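Local structure of 3-oxoacyl-[acyl-carrier protein] synthase (Thermus thermophilus, 1UB7) at residues K216-V221 with L250-A255. The protein probably catalyses the first condensation of fatty acid synthesis, joining the acetyl group of acetyl-CoA to two carbons from malonyl-ACP. Residues are numbered along the deposited sequence; the frame is centred on the assembly and turned at random.
Sequences KFAVRV and LRIIDA
Ile252 presses its two methyls onto the methyl of Ala218, joining two helices of the C-terminal half of the thiolase fold: 211-233, which packs against the sheet, and the short helix 250-258 that follows the loop after strand 242-245. The two segments run in the same general direction, crossing at 29°, with axes 9.2 Å apart at closest approach. That spacing suits an interface built from small and branched aliphatic residues, and no hydrogen bond crosses it.

The closest pair is Ala218 CB and Ile252 CG2, at 3.5 Å a tight fit for two carbons. CG2 reaches this place because it stands anti to the backbone N of Ile252, while the chain through CG1 lies anti to the carbonyl carbon (chi1 -60°) and continues extended, bringing CD1 to 4.1 Å from the same Ala218 CB. One alanine methyl thus meets both methyls of the isoleucine, the CG2 branch and the CD1 tip, and its small size lets the larger side chain come in against the helix. One turn further along, Ala255 CB approaches Val219 CG2 at 4.3 Å. The same valine methyl lies 4.4 Å from Ile252 CG2, so beta-branched Val219 touches two successive turns of the partner helix, and Ala255, with a single methyl, keeps the second of them slim.

Around this apolar seam, Phe215 and Met222 of helix 211-233 also touch Ile252, and Phe306 of strand 300-307 packs on Ala218. Helix 250-258 starts within the predicted ACP-binding region, 247-251, and the side chains of Ala218 and His246, a predicted active-site residue, are about 7 Å apart, which places the contact close to the probable catalytic centre. Asp254 OD1 forms a salt bridge with Arg257 NH2 on the same helix; near the helix start, Asn249 OD1 accepts a hydrogen bond from the backbone N of Ile252.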
loop_
_atom_site.group_PDB
_atom_site.type_symbol
_atom_site.label_atom_id
_atom_site.label_comp_id
_atom_site.label_asym_id
_atom_site.label_seq_id
_atom_site.Cartn_x
_atom_site.Cartn_y
_atom_site.Cartn_z
ATOM N N LYS A 216 17.023 5.310 19.615
ATOM C CA LYS A 216 18.308 5.612 19.000
ATOM C C LYS A 216 18.100 5.953 17.508
ATOM O O LYS A 216 18.697 6.894 16.974
ATOM C CB LYS A 216 19.223 4.390 19.164
ATOM C CG LYS A 216 20.718 4.690 19.183
ATOM C CD LYS A 216 21.541 3.410 19.354
ATOM C CE LYS A 216 21.195 2.677 20.650
ATOM N NZ LYS A 216 22.052 1.471 20.876
ATOM N N PHE A 217 17.231 5.177 16.860
ATOM C CA PHE A 217 16.884 5.337 15.445
ATOM C C PHE A 217 16.182 6.673 15.157
ATOM O O PHE A 217 16.681 7.506 14.391
ATOM C CB PHE A 217 15.978 4.166 15.014
ATOM C CG PHE A 217 15.357 4.331 13.649
ATOM C CD1 PHE A 217 16.149 4.363 12.501
ATOM C CD2 PHE A 217 13.976 4.471 13.514
ATOM C CE1 PHE A 217 15.573 4.532 11.240
ATOM C CE2 PHE A 217 13.390 4.641 12.266
ATOM C CZ PHE A 217 14.187 4.672 11.123
ATOM N N ALA A 218 15.021 6.862 15.776
ATOM C CA ALA A 218 14.230 8.076 15.595
ATOM C C ALA A 218 15.103 9.319 15.660
ATOM O O ALA A 218 15.147 10.119 14.717
ATOM C CB ALA A 218 13.137 8.156 16.663
ATOM N N VAL A 219 15.803 9.460 16.781
ATOM C CA VAL A 219 16.672 10.599 17.028
ATOM C C VAL A 219 17.633 10.912 15.878
ATOM O O VAL A 219 17.651 12.036 15.371
ATOM C CB VAL A 219 17.466 10.385 18.340
ATOM C CG1 VAL A 219 18.372 11.572 18.600
ATOM C CG2 VAL A 219 16.491 10.202 19.511
ATOM N N ARG A 220 18.419 9.923 15.460
ATOM C CA ARG A 220 19.375 10.127 14.379
ATOM C C ARG A 220 18.717 10.291 13.020
ATOM O O ARG A 220 19.106 11.153 12.222
ATOM C CB ARG A 220 20.370 8.968 14.329
ATOM C CG ARG A 220 21.381 9.006 15.464
ATOM C CD ARG A 220 22.215 7.743 15.521
ATOM N NE ARG A 220 23.136 7.768 16.650
ATOM C CZ ARG A 220 23.669 6.681 17.196
ATOM N NH1 ARG A 220 23.369 5.482 16.714
ATOM N NH2 ARG A 220 24.498 6.794 18.227
ATOM N N VAL A 221 17.715 9.465 12.751
ATOM C CA VAL A 221 17.032 9.549 11.473
ATOM C C VAL A 221 16.289 10.882 11.366
ATOM O O VAL A 221 16.537 11.667 10.444
ATOM C CB VAL A 221 16.063 8.335 11.274
ATOM C CG1 VAL A 221 14.600 8.759 11.393
ATOM C CG2 VAL A 221 16.328 7.691 9.925
ATOM N N LEU A 250 7.701 12.512 23.328
ATOM C CA LEU A 250 8.167 13.868 23.594
ATOM C C LEU A 250 9.692 13.945 23.755
ATOM O O LEU A 250 10.322 14.876 23.256
ATOM C CB LEU A 250 7.466 14.419 24.842
ATOM C CG LEU A 250 7.661 15.898 25.190
ATOM C CD1 LEU A 250 7.153 16.796 24.067
ATOM C CD2 LEU A 250 6.911 16.191 26.475
ATOM N N ARG A 251 10.286 12.968 24.437
ATOM C CA ARG A 251 11.736 12.966 24.629
ATOM C C ARG A 251 12.411 12.955 23.265
ATOM O O ARG A 251 13.375 13.691 23.031
ATOM C CB ARG A 251 12.181 11.733 25.431
ATOM C CG ARG A 251 11.419 11.521 26.738
ATOM C CD ARG A 251 11.418 12.784 27.588
ATOM N NE ARG A 251 10.122 12.998 28.228
ATOM C CZ ARG A 251 9.660 14.191 28.593
ATOM N NH1 ARG A 251 10.392 15.278 28.381
ATOM N NH2 ARG A 251 8.458 14.300 29.150
ATOM N N ILE A 252 11.884 12.118 22.373
ATOM C CA ILE A 252 12.407 11.968 21.020
ATOM C C ILE A 252 12.270 13.269 20.229
ATOM O O ILE A 252 13.195 13.687 19.527
ATOM C CB ILE A 252 11.675 10.815 20.274
ATOM C CG1 ILE A 252 11.873 9.497 21.042
ATOM C CG2 ILE A 252 12.186 10.703 18.831
ATOM C CD1 ILE A 252 11.332 8.260 20.350
ATOM N N ILE A 253 11.114 13.909 20.354
ATOM C CA ILE A 253 10.853 15.170 19.663
ATOM C C ILE A 253 11.788 16.215 20.251
ATOM O O ILE A 253 12.401 17.011 19.539
ATOM C CB ILE A 253 9.381 15.624 19.879
ATOM C CG1 ILE A 253 8.431 14.546 19.339
ATOM C CG2 ILE A 253 9.136 16.984 19.208
ATOM C CD1 ILE A 253 6.975 14.685 19.788
ATOM N N ASP A 254 11.873 16.193 21.576
ATOM C CA ASP A 254 12.708 17.099 22.354
ATOM C C ASP A 254 14.144 16.938 21.875
ATOM O O ASP A 254 14.759 17.876 21.349
ATOM C CB ASP A 254 12.593 16.710 23.830
ATOM C CG ASP A 254 13.137 17.758 24.762
ATOM O OD1 ASP A 254 13.399 18.890 24.297
ATOM O OD2 ASP A 254 13.282 17.438 25.964
ATOM N N ALA A 255 14.647 15.717 22.051
ATOM C CA ALA A 255 15.997 15.344 21.667
ATOM C C ALA A 255 16.341 15.738 20.232
ATOM O O ALA A 255 17.473 16.127 19.945
ATOM C CB ALA A 255 16.174 13.853 21.854
#